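Local coordinates for sister chromatid cohesion protein (Chaetomium thermophilum, PDB 5T8V) that probably acts as a cohesin loader that associates with chromatin; the crystallised chain is its C-terminal HEAT-repeat fragment, at residues 16-20 with 65-69; 97-102 with 158-162; 152-156 with 220-224; 231-236 with 250-254. All blocks are in the same frame, centred on the assembly; numbering follows the deposited sequence.

Interaction 1: 16-20 with 65-69; sequences ALHEL and ALKKT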
loop_
_atom_site.group_PDB
_atom_site.type_symbol
_atom_site.label_atom_id
_atom_site.label_comp_id
_atom_site.label_asym_id
_atom_site.label_seq_id
_atom_site.Cartn_x
_atom_site.Cartn_y
_atom_site.Cartn_z
ATOM N N ALA A 16 9.344 -70.570 21.436
ATOM C CA ALA A 16 8.028 -69.952 21.310
ATOM C C ALA A 16 6.957 -71.003 21.049
ATOM O O ALA A 16 5.858 -70.937 21.614
ATOM C CB ALA A 16 8.040 -68.910 20.193
ATOM N N LEU A 17 7.266 -71.989 20.204
ATOM C CA LEU A 17 6.305 -73.048 19.914
ATOM C C LEU A 17 5.933 -73.812 21.178
ATOM O O LEU A 17 4.749 -74.007 21.472
ATOM C CB LEU A 17 6.878 -74.001 18.864
ATOM C CG LEU A 17 5.965 -75.159 18.446
ATOM C CD1 LEU A 17 4.791 -74.651 17.621
ATOM C CD2 LEU A 17 6.749 -76.212 17.683
ATOM N N HIS A 18 6.934 -74.257 21.942
ATOM C CA HIS A 18 6.644 -75.052 23.133
ATOM C C HIS A 18 5.929 -74.224 24.195
ATOM O O HIS A 18 5.064 -74.742 24.911
ATOM C CB HIS A 18 7.935 -75.650 23.690
ATOM C CG HIS A 18 8.425 -76.839 22.924
ATOM N ND1 HIS A 18 7.664 -77.470 21.963
ATOM C CD2 HIS A 18 9.599 -77.515 22.977
ATOM C CE1 HIS A 18 8.346 -78.483 21.457
ATOM N NE2 HIS A 18 9.523 -78.532 22.055
ATOM N N GLU A 19 6.272 -72.941 24.312
ATOM C CA GLU A 19 5.585 -72.078 25.268
ATOM C C GLU A 19 4.118 -71.919 24.895
ATOM O O GLU A 19 3.228 -72.062 25.745
ATOM C CB GLU A 19 6.279 -70.716 25.338
ATOM C CG GLU A 19 7.623 -70.741 26.053
ATOM C CD GLU A 19 8.303 -69.384 26.071
ATOM O OE1 GLU A 19 7.820 -68.463 25.379
ATOM O OE2 GLU A 19 9.321 -69.238 26.779
ATOM N N LEU A 20 3.840 -71.633 23.620
ATOM C CA LEU A 20 2.453 -71.495 23.193
ATOM C C LEU A 20 1.696 -72.807 23.350
ATOM O O LEU A 20 0.513 -72.805 23.705
ATOM C CB LEU A 20 2.379 -71.015 21.745
ATOM C CG LEU A 20 0.938 -70.870 21.247
ATOM C CD1 LEU A 20 0.740 -69.561 20.515
ATOM C CD2 LEU A 20 0.549 -72.042 20.354
ATOM N N ALA A 65 1.855 -65.021 22.786
ATOM C CA ALA A 65 2.525 -66.226 22.307
ATOM C C ALA A 65 2.296 -66.431 20.813
ATOM O O ALA A 65 3.227 -66.782 20.073
ATOM C CB ALA A 65 2.036 -67.435 23.101
ATOM N N LEU A 66 1.063 -66.214 20.351
ATOM C CA LEU A 66 0.763 -66.345 18.929
ATOM C C LEU A 66 1.620 -65.398 18.100
ATOM O O LEU A 66 2.175 -65.787 17.064
ATOM C CB LEU A 66 -0.724 -66.079 18.686
ATOM C CG LEU A 66 -1.694 -67.154 19.180
ATOM C CD1 LEU A 66 -3.108 -66.602 19.234
ATOM C CD2 LEU A 66 -1.641 -68.377 18.284
ATOM N N LYS A 67 1.735 -64.140 18.534
ATOM C CA LYS A 67 2.588 -63.193 17.823
ATOM C C LYS A 67 4.029 -63.682 17.778
ATOM O O LYS A 67 4.705 -63.550 16.750
ATOM C CB LYS A 67 2.503 -61.814 18.479
ATOM C CG LYS A 67 3.570 -60.833 18.016
ATOM C CD LYS A 67 3.164 -59.397 18.317
ATOM C CE LYS A 67 4.367 -58.480 18.451
ATOM N NZ LYS A 67 5.037 -58.623 19.779
ATOM N N LYS A 68 4.516 -64.257 18.880
ATOM C CA LYS A 68 5.856 -64.839 18.869
ATOM C C LYS A 68 5.978 -65.909 17.788
ATOM O O LYS A 68 6.937 -65.911 17.007
ATOM C CB LYS A 68 6.195 -65.425 20.239
ATOM C CG LYS A 68 6.851 -64.443 21.195
ATOM C CD LYS A 68 7.290 -65.140 22.476
ATOM C CE LYS A 68 7.900 -64.167 23.471
ATOM N NZ LYS A 68 8.333 -64.851 24.722
ATOM N N THR A 69 5.014 -66.831 17.724
ATOM C CA THR A 69 5.097 -67.904 16.734
ATOM C C THR A 69 5.040 -67.354 15.313
ATOM O O THR A 69 5.702 -67.880 14.411
ATOM C CB THR A 69 3.977 -68.922 16.949
ATOM O OG1 THR A 69 2.706 -68.263 16.894
ATOM C CG2 THR A 69 4.135 -69.621 18.293
#

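Interaction 2: 97-102 with 158-162; sequences TESLDF and LCKRL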
loop_
_atom_site.group_PDB
_atom_site.type_symbol
_atom_site.label_atom_id
_atom_site.label_comp_id
_atom_site.label_asym_id
_atom_site.label_seq_id
_atom_site.Cartn_x
_atom_site.Cartn_y
_atom_site.Cartn_z
ATOM N N THR A 97 -21.848 -61.909 23.980
ATOM C CA THR A 97 -22.115 -60.477 24.045
ATOM C C THR A 97 -22.595 -59.905 22.714
ATOM O O THR A 97 -22.537 -58.688 22.513
ATOM C CB THR A 97 -20.861 -59.730 24.507
ATOM O OG1 THR A 97 -19.797 -59.957 23.575
ATOM C CG2 THR A 97 -20.429 -60.201 25.888
ATOM N N GLU A 98 -23.076 -60.750 21.800
ATOM C CA GLU A 98 -23.482 -60.258 20.487
ATOM C C GLU A 98 -24.688 -59.331 20.594
ATOM O O GLU A 98 -24.698 -58.243 20.008
ATOM C CB GLU A 98 -23.780 -61.434 19.554
ATOM C CG GLU A 98 -24.922 -62.332 20.009
ATOM C CD GLU A 98 -25.060 -63.574 19.153
ATOM O OE1 GLU A 98 -26.163 -64.159 19.129
ATOM O OE2 GLU A 98 -24.067 -63.960 18.500
ATOM N N SER A 99 -25.713 -59.742 21.340
ATOM C CA SER A 99 -26.909 -58.931 21.525
ATOM C C SER A 99 -26.827 -58.032 22.751
ATOM O O SER A 99 -27.675 -57.146 22.907
ATOM C CB SER A 99 -28.144 -59.831 21.643
ATOM O OG SER A 99 -28.318 -60.620 20.477
ATOM N N LEU A 100 -25.838 -58.240 23.615
ATOM C CA LEU A 100 -25.696 -57.430 24.814
ATOM C C LEU A 100 -25.535 -55.955 24.457
ATOM O O LEU A 100 -24.929 -55.598 23.443
ATOM C CB LEU A 100 -24.491 -57.907 25.625
ATOM C CG LEU A 100 -24.120 -57.094 26.867
ATOM C CD1 LEU A 100 -25.231 -57.153 27.901
ATOM C CD2 LEU A 100 -22.810 -57.597 27.448
ATOM N N ASP A 101 -26.091 -55.097 25.308
ATOM C CA ASP A 101 -25.980 -53.647 25.174
ATOM C C ASP A 101 -25.141 -53.139 26.342
ATOM O O ASP A 101 -25.661 -52.907 27.438
ATOM C CB ASP A 101 -27.357 -52.990 25.148
ATOM C CG ASP A 101 -27.284 -51.482 25.285
ATOM O OD1 ASP A 101 -27.052 -50.800 24.266
ATOM O OD2 ASP A 101 -27.458 -50.978 26.414
ATOM N N PHE A 102 -23.841 -52.974 26.103
ATOM C CA PHE A 102 -22.907 -52.507 27.119
ATOM C C PHE A 102 -22.657 -51.005 27.031
ATOM O O PHE A 102 -21.649 -50.518 27.556
ATOM C CB PHE A 102 -21.584 -53.270 27.012
ATOM C CG PHE A 102 -21.026 -53.331 25.617
ATOM C CD1 PHE A 102 -20.359 -52.247 25.070
ATOM C CD2 PHE A 102 -21.162 -54.478 24.856
ATOM C CE1 PHE A 102 -19.845 -52.307 23.789
ATOM C CE2 PHE A 102 -20.649 -54.546 23.577
ATOM C CZ PHE A 102 -19.990 -53.458 23.043
ATOM N N LEU A 158 -18.319 -55.421 17.458
ATOM C CA LEU A 158 -17.790 -55.001 18.751
ATOM C C LEU A 158 -17.095 -53.651 18.654
ATOM O O LEU A 158 -17.203 -52.826 19.566
ATOM C CB LEU A 158 -16.829 -56.055 19.302
ATOM C CG LEU A 158 -17.441 -57.097 20.240
ATOM C CD1 LEU A 158 -16.399 -58.140 20.603
ATOM C CD2 LEU A 158 -18.005 -56.449 21.500
ATOM N N CYS A 159 -16.371 -53.403 17.562
ATOM C CA CYS A 159 -15.728 -52.105 17.395
ATOM C C CYS A 159 -16.766 -50.992 17.303
ATOM O O CYS A 159 -16.658 -49.967 17.990
ATOM C CB CYS A 159 -14.830 -52.119 16.158
ATOM S SG CYS A 159 -13.333 -53.112 16.349
ATOM N N LYS A 160 -17.788 -51.180 16.465
ATOM C CA LYS A 160 -18.834 -50.166 16.347
ATOM C C LYS A 160 -19.477 -49.876 17.700
ATOM O O LYS A 160 -19.570 -48.717 18.120
ATOM C CB LYS A 160 -19.892 -50.609 15.337
ATOM C CG LYS A 160 -19.609 -50.156 13.908
ATOM C CD LYS A 160 -20.883 -50.021 13.081
ATOM C CE LYS A 160 -21.197 -51.290 12.307
ATOM N NZ LYS A 160 -22.443 -51.145 11.497
ATOM N N ARG A 161 -19.923 -50.921 18.403
ATOM C CA ARG A 161 -20.629 -50.712 19.664
ATOM C C ARG A 161 -19.702 -50.164 20.742
ATOM O O ARG A 161 -20.159 -49.461 21.650
ATOM C CB ARG A 161 -21.279 -52.018 20.127
ATOM C CG ARG A 161 -22.096 -52.710 19.045
ATOM C CD ARG A 161 -23.263 -53.511 19.609
ATOM N NE ARG A 161 -22.849 -54.537 20.565
ATOM C CZ ARG A 161 -22.349 -55.725 20.233
ATOM N NH1 ARG A 161 -22.174 -56.055 18.959
ATOM N NH2 ARG A 161 -22.011 -56.584 21.183
ATOM N N LEU A 162 -18.406 -50.469 20.661
ATOM C CA LEU A 162 -17.449 -49.902 21.605
ATOM C C LEU A 162 -17.272 -48.409 21.373
ATOM O O LEU A 162 -17.215 -47.629 22.330
ATOM C CB LEU A 162 -16.103 -50.618 21.486
ATOM C CG LEU A 162 -15.976 -51.979 22.174
ATOM C CD1 LEU A 162 -14.687 -52.658 21.745
ATOM C CD2 LEU A 162 -16.024 -51.833 23.690
#

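Interaction 3: 152-156 with 220-224; sequences IEQAL and VTNAL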
loop_
_atom_site.group_PDB
_atom_site.type_symbol
_atom_site.label_atom_id
_atom_site.label_comp_id
_atom_site.label_asym_id
_atom_site.label_seq_id
_atom_site.Cartn_x
_atom_site.Cartn_y
_atom_site.Cartn_z
ATOM N N ILE A 152 -14.862 -61.920 11.513
ATOM C CA ILE A 152 -14.648 -60.523 11.151
ATOM C C ILE A 152 -15.903 -59.713 11.436
ATOM O O ILE A 152 -15.833 -58.607 11.986
ATOM C CB ILE A 152 -14.225 -60.408 9.674
ATOM C CG1 ILE A 152 -12.896 -61.135 9.448
ATOM C CG2 ILE A 152 -14.097 -58.941 9.267
ATOM C CD1 ILE A 152 -12.482 -61.242 8.002
ATOM N N GLU A 153 -17.071 -60.247 11.075
ATOM C CA GLU A 153 -18.316 -59.523 11.315
ATOM C C GLU A 153 -18.497 -59.223 12.800
ATOM O O GLU A 153 -18.847 -58.100 13.184
ATOM C CB GLU A 153 -19.497 -60.332 10.775
ATOM C CG GLU A 153 -20.662 -59.481 10.301
ATOM C CD GLU A 153 -20.306 -58.638 9.092
ATOM O OE1 GLU A 153 -19.355 -59.007 8.369
ATOM O OE2 GLU A 153 -20.971 -57.605 8.867
ATOM N N GLN A 154 -18.259 -60.222 13.653
ATOM C CA GLN A 154 -18.394 -60.028 15.093
ATOM C C GLN A 154 -17.425 -58.965 15.595
ATOM O O GLN A 154 -17.811 -58.055 16.338
ATOM C CB GLN A 154 -18.159 -61.355 15.820
ATOM C CG GLN A 154 -19.196 -62.423 15.514
ATOM C CD GLN A 154 -18.790 -63.795 16.024
ATOM O OE1 GLN A 154 -17.603 -64.116 16.106
ATOM N NE2 GLN A 154 -19.777 -64.613 16.369
ATOM N N ALA A 155 -16.152 -59.070 15.204
ATOM C CA ALA A 155 -15.166 -58.078 15.621
ATOM C C ALA A 155 -15.597 -56.675 15.210
ATOM O O ALA A 155 -15.542 -55.732 16.010
ATOM C CB ALA A 155 -13.801 -58.421 15.023
ATOM N N LEU A 156 -16.036 -56.520 13.960
ATOM C CA LEU A 156 -16.481 -55.218 13.478
ATOM C C LEU A 156 -17.650 -54.694 14.302
ATOM O O LEU A 156 -17.690 -53.508 14.659
ATOM C CB LEU A 156 -16.862 -55.324 12.003
ATOM C CG LEU A 156 -17.485 -54.092 11.350
ATOM C CD1 LEU A 156 -16.577 -52.877 11.485
ATOM C CD2 LEU A 156 -17.781 -54.394 9.890
ATOM N N VAL A 220 -16.987 -54.243 4.786
ATOM C CA VAL A 220 -16.214 -54.280 6.026
ATOM C C VAL A 220 -15.309 -53.058 6.119
ATOM O O VAL A 220 -15.301 -52.345 7.129
ATOM C CB VAL A 220 -15.406 -55.588 6.110
ATOM C CG1 VAL A 220 -14.441 -55.561 7.296
ATOM C CG2 VAL A 220 -16.342 -56.783 6.219
ATOM N N THR A 221 -14.529 -52.800 5.066
ATOM C CA THR A 221 -13.612 -51.667 5.090
ATOM C C THR A 221 -14.359 -50.340 5.101
ATOM O O THR A 221 -13.869 -49.363 5.676
ATOM C CB THR A 221 -12.662 -51.720 3.894
ATOM O OG1 THR A 221 -13.415 -51.661 2.677
ATOM C CG2 THR A 221 -11.842 -52.999 3.922
ATOM N N ASN A 222 -15.535 -50.278 4.472
ATOM C CA ASN A 222 -16.345 -49.068 4.560
ATOM C C ASN A 222 -16.800 -48.826 5.994
ATOM O O ASN A 222 -16.735 -47.695 6.495
ATOM C CB ASN A 222 -17.547 -49.170 3.620
ATOM C CG ASN A 222 -17.186 -48.880 2.171
ATOM O OD1 ASN A 222 -16.014 -48.714 1.827
ATOM N ND2 ASN A 222 -18.197 -48.821 1.315
ATOM N N ALA A 223 -17.255 -49.881 6.675
ATOM C CA ALA A 223 -17.664 -49.737 8.067
ATOM C C ALA A 223 -16.489 -49.321 8.944
ATOM O O ALA A 223 -16.639 -48.480 9.838
ATOM C CB ALA A 223 -18.270 -51.046 8.567
ATOM N N LEU A 224 -15.310 -49.901 8.703
ATOM C CA LEU A 224 -14.131 -49.514 9.471
ATOM C C LEU A 224 -13.757 -48.062 9.206
ATOM O O LEU A 224 -13.325 -47.351 10.118
ATOM C CB LEU A 224 -12.958 -50.438 9.137
ATOM C CG LEU A 224 -13.027 -51.855 9.708
ATOM C CD1 LEU A 224 -11.952 -52.735 9.086
ATOM C CD2 LEU A 224 -12.885 -51.835 11.223
#

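Interaction 4: 231-236 with 250-254; sequences LLFIET and FDGFR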
loop_
_atom_site.group_PDB
_atom_site.type_symbol
_atom_site.label_atom_id
_atom_site.label_comp_id
_atom_site.label_asym_id
_atom_site.label_seq_id
_atom_site.Cartn_x
_atom_site.Cartn_y
_atom_site.Cartn_z
ATOM N N LEU A 231 -14.041 -41.943 15.348
ATOM C CA LEU A 231 -13.042 -41.818 16.406
ATOM C C LEU A 231 -12.089 -40.658 16.167
ATOM O O LEU A 231 -11.476 -40.167 17.122
ATOM C CB LEU A 231 -12.230 -43.109 16.531
ATOM C CG LEU A 231 -12.706 -44.176 17.516
ATOM C CD1 LEU A 231 -11.766 -45.370 17.458
ATOM C CD2 LEU A 231 -12.781 -43.634 18.936
ATOM N N LEU A 232 -11.938 -40.221 14.917
ATOM C CA LEU A 232 -10.993 -39.152 14.610
ATOM C C LEU A 232 -11.375 -37.860 15.319
ATOM O O LEU A 232 -10.503 -37.125 15.797
ATOM C CB LEU A 232 -10.932 -38.945 13.097
ATOM C CG LEU A 232 -9.931 -37.927 12.558
ATOM C CD1 LEU A 232 -8.503 -38.396 12.783
ATOM C CD2 LEU A 232 -10.196 -37.691 11.083
ATOM N N PHE A 233 -12.675 -37.568 15.405
ATOM C CA PHE A 233 -13.176 -36.348 16.023
ATOM C C PHE A 233 -13.623 -36.574 17.464
ATOM O O PHE A 233 -14.537 -35.898 17.949
ATOM C CB PHE A 233 -14.324 -35.775 15.193
ATOM C CG PHE A 233 -13.977 -35.579 13.746
ATOM C CD1 PHE A 233 -13.360 -34.413 13.319
ATOM C CD2 PHE A 233 -14.256 -36.564 12.814
ATOM C CE1 PHE A 233 -13.031 -34.232 11.989
ATOM C CE2 PHE A 233 -13.931 -36.391 11.482
ATOM C CZ PHE A 233 -13.318 -35.223 11.067
ATOM N N ILE A 234 -12.996 -37.527 18.155
ATOM C CA ILE A 234 -13.289 -37.747 19.564
ATOM C C ILE A 234 -13.008 -36.470 20.343
ATOM O O ILE A 234 -12.044 -35.747 20.063
ATOM C CB ILE A 234 -12.457 -38.930 20.092
ATOM C CG1 ILE A 234 -12.762 -39.197 21.564
ATOM C CG2 ILE A 234 -10.965 -38.665 19.892
ATOM C CD1 ILE A 234 -12.154 -40.484 22.079
ATOM N N GLU A 235 -13.858 -36.180 21.331
ATOM C CA GLU A 235 -13.756 -34.938 22.097
ATOM C C GLU A 235 -13.026 -35.210 23.408
ATOM O O GLU A 235 -13.622 -35.349 24.476
ATOM C CB GLU A 235 -15.133 -34.333 22.339
ATOM C CG GLU A 235 -15.498 -33.248 21.347
ATOM C CD GLU A 235 -16.541 -32.293 21.892
ATOM O OE1 GLU A 235 -17.577 -32.768 22.404
ATOM O OE2 GLU A 235 -16.315 -31.067 21.821
ATOM N N THR A 236 -11.704 -35.279 23.311
ATOM C CA THR A 236 -10.865 -35.262 24.498
ATOM C C THR A 236 -11.130 -33.990 25.295
ATOM O O THR A 236 -11.459 -32.939 24.740
ATOM C CB THR A 236 -9.391 -35.346 24.097
ATOM O OG1 THR A 236 -9.144 -36.596 23.442
ATOM C CG2 THR A 236 -8.484 -35.230 25.310
ATOM N N PHE A 250 -7.450 -41.482 25.271
ATOM C CA PHE A 250 -8.268 -41.104 24.126
ATOM C C PHE A 250 -7.397 -40.642 22.962
ATOM O O PHE A 250 -7.691 -40.948 21.799
ATOM C CB PHE A 250 -9.261 -40.013 24.527
ATOM C CG PHE A 250 -10.241 -40.444 25.582
ATOM C CD1 PHE A 250 -11.149 -41.459 25.330
ATOM C CD2 PHE A 250 -10.265 -39.828 26.821
ATOM C CE1 PHE A 250 -12.056 -41.856 26.295
ATOM C CE2 PHE A 250 -11.171 -40.222 27.789
ATOM C CZ PHE A 250 -12.068 -41.235 27.524
ATOM N N ASP A 251 -6.318 -39.905 23.252
ATOM C CA ASP A 251 -5.368 -39.583 22.191
ATOM C C ASP A 251 -4.918 -40.850 21.476
ATOM O O ASP A 251 -4.854 -40.893 20.240
ATOM C CB ASP A 251 -4.158 -38.834 22.752
ATOM C CG ASP A 251 -4.504 -37.442 23.249
ATOM O OD1 ASP A 251 -5.641 -36.980 23.009
ATOM O OD2 ASP A 251 -3.628 -36.805 23.872
ATOM N N GLY A 252 -4.610 -41.897 22.243
ATOM C CA GLY A 252 -4.265 -43.169 21.636
ATOM C C GLY A 252 -5.342 -43.662 20.693
ATOM O O GLY A 252 -5.048 -44.174 19.608
ATOM N N PHE A 253 -6.608 -43.507 21.086
ATOM C CA PHE A 253 -7.682 -43.867 20.163
ATOM C C PHE A 253 -7.589 -43.064 18.870
ATOM O O PHE A 253 -7.680 -43.625 17.770
ATOM C CB PHE A 253 -9.043 -43.671 20.821
ATOM C CG PHE A 253 -9.444 -44.802 21.710
ATOM C CD1 PHE A 253 -9.837 -46.013 21.170
ATOM C CD2 PHE A 253 -9.423 -44.661 23.083
ATOM C CE1 PHE A 253 -10.204 -47.061 21.985
ATOM C CE2 PHE A 253 -9.791 -45.704 23.903
ATOM C CZ PHE A 253 -10.184 -46.907 23.353
ATOM N N ARG A 254 -7.417 -41.743 18.978
ATOM C CA ARG A 254 -7.284 -40.912 17.783
ATOM C C ARG A 254 -6.194 -41.451 16.861
ATOM O O ARG A 254 -6.394 -41.588 15.646
ATOM C CB ARG A 254 -6.984 -39.469 18.191
ATOM C CG ARG A 254 -7.462 -38.411 17.211
ATOM C CD ARG A 254 -7.442 -37.028 17.855
ATOM N NE ARG A 254 -6.133 -36.703 18.421
ATOM C CZ ARG A 254 -5.899 -35.676 19.233
ATOM N NH1 ARG A 254 -6.887 -34.863 19.591
ATOM N NH2 ARG A 254 -4.674 -35.462 19.697
#

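Interaction 1: 16-20 with 65-69
L20 reaches across from helix 9-36 and lays its CD1 against helix 56-71, where it meets both backbone and side chains. L20 CD1 lies 3.5 Å from L66 CD2, the two leucines meeting aslant, and 3.6 Å from A65 CB. L20 CB adds to the seam, at 3.8 Å from A65 CB. The reach follows from the first torsion of L20: CG stands anti to the backbone N (chi1 179°), which carries the branch over A65 toward the turn holding L66. One helical turn earlier on the same face, A16 CB abuts K68 CB at 3.9 Å. The methyl of T69 fills the space between these two points, with CG2 4.0 Å from A16 O and 4.1 Å from L20 CD1. Its hydroxyl turns back into its own helix, where OG1 donates a hydrogen bond to L66 O from a position 23° off the carbonyl plane; this holds the rotation of the side chain and keeps the methyl on the L20 side. With an alanine here, the lost CG2 would probably leave a gap beside A16 and L20, and L66 O would lack its hydroxyl partner. On the solvent side, an extended K68 sends NZ to E19 OE1 in a long salt bridge of 3.7 Å. The two helices run close to antiparallel, their local directions 153° apart. F75 and V78, in the loop that follows helix 56-71, touch the leucines and T69, while L66 also rests on T132 and R135 of helix 120-136.

Interaction 2: 97-102 with 158-162
R161 points its guanidinium into the bend of the 97-102 loop, where three backbone carbonyls gather round it. T97 O sits at the edge of the group near its plane, beside NH2, whereas E98 O hangs over one face, 3.4 Å from R161 NH2. L100 O approaches R161 NE obliquely at 3.7 Å. None of these pairs is a hydrogen bond; for T97 O and E98 O the angle is poor, and the carbonyls probably act mainly as a partly negative surround for the positive charge. The arginine chain bends at chi3 (-58°), turning its end toward the loop. F102 lies alongside the same arginine. Its CG sits between the backbone N and the carbonyl carbon (chi1 49°), which points the CZ end of the ring at the R161 stem, with F102 CZ 3.5 Å from R161 CB. R161 NH2 comes to the ring's edge, 3.4 Å from F102 CE2, and the two planes are 48° apart, so this is not a flat stack. The inner side is apolar: L158 CD2 lies 3.9 Å from F102 CE2, and L162 CD2 the same distance from F102 CE1. L123 of helix 120-136 also touches F102, and the carbonyl of F102 accepts a hydrogen bond from W116 NE1. Aromatic packing with a charge lodged among carbonyls thus fixes an inter-helix loop to helix 149-172, a loop-on-helix contact within an all-helical HEAT-repeat fold.

Interaction 3: 152-156 with 220-224
L156 packs its two methyls round A223, and this is the tight part of the contact: CD2 lies 3.6 Å and CD1 3.8 Å from A223 CB. The small alanine lets the leucine fork straddle it. A first torsion of 174° swings the fork of L156 out from helix 149-172 toward its neighbour, where L156 CD1 also reaches L224 CD2 at 3.8 Å, the two chains set at a slant. A turn back, I152 CG2 meets V220 CG1 at 3.9 Å, their side chains lying roughly at right angles. The looser side belongs to E153, whose base leads away from helix 218-232 and whose carboxylate only comes back to within 4.3 Å of V220 CG2 from OE1. This edge is partly open to solvent, and no hydrogen bond or salt bridge crosses anywhere in the contact. An asparagine in place of L156 would probably leave a hole beside A223 and L224 and bury an amide with no polar mate across the interface. L210 and I211 of helix 190-213 touch I152 and L224, and M260 and I264 of helix 247-267 support L224 as well. Local axes 11.1 Å apart and only 13° from parallel, with mainly apolar side chains between them, make this a side-by-side packing of like-directed helices, consistent with layered helices in a HEAT-repeat solenoid.

Interaction 4: 231-236 with 250-254
A fully extended I234 (chi1 -179°, chi2 170°) drives its terminal methyl at F250. I234 CD1 lies 3.5 Å from F250 CD1 and 3.8 Å from F250 CB, approaching the ring obliquely, with the side chains about at right angles. F250 in turn has CG anti to the carbonyl carbon (chi1 -62°), which leads the ring's far end away from the loop while leaving CB beside it. T236 OG1 rests 3.6 Å from F250 CB and as far from D251 OD1; no hydrogen bond is made there, and T236 is poorly ordered. At the other end of the contact, L231 CD2 meets F253 CB at 4.2 Å, and the aliphatic stem of R254 runs past L232, with R254 CG 3.6 Å from L232 O. The head of R254 turns off elsewhere: NH2 donates a hydrogen bond to T294 O, and D251 OD1 hovers over one face of the guanidinium as a long, purely electrostatic pair. I234 N is hydrogen-bonded to L231 O, within the bend of the chain. Helix 149-172 backs the cluster, with I163 on L231, A171 on I234 and F250, and I167 on F253, while M197 and A200 of helix 190-213 touch the two phenylalanines, which thereby lie between helix 247-267 and these two neighbours.

Overall arrangement
All four contacts lie in the N-terminal part of the fragment. Interactions 2 and 3 use successive turns of helix 149-172, their centres about 13 Å apart, and interactions 3 and 4 share helix 218-232. Interaction 1 stands apart, its centre about 27 Å from that of interaction 3. Interactions 3 and 4 are buried and chiefly apolar, though 4 sets aliphatic side chains against two phenylalanines where 3 relies on methyls. Interactions 1 and 2 are only partly buried and carry charge: a long ion pair at the edge of 1, an arginine at the middle of 2. Interactions 1 and 3 join helices; 2 and, in large part, 4 bring non-helical chain onto a helix.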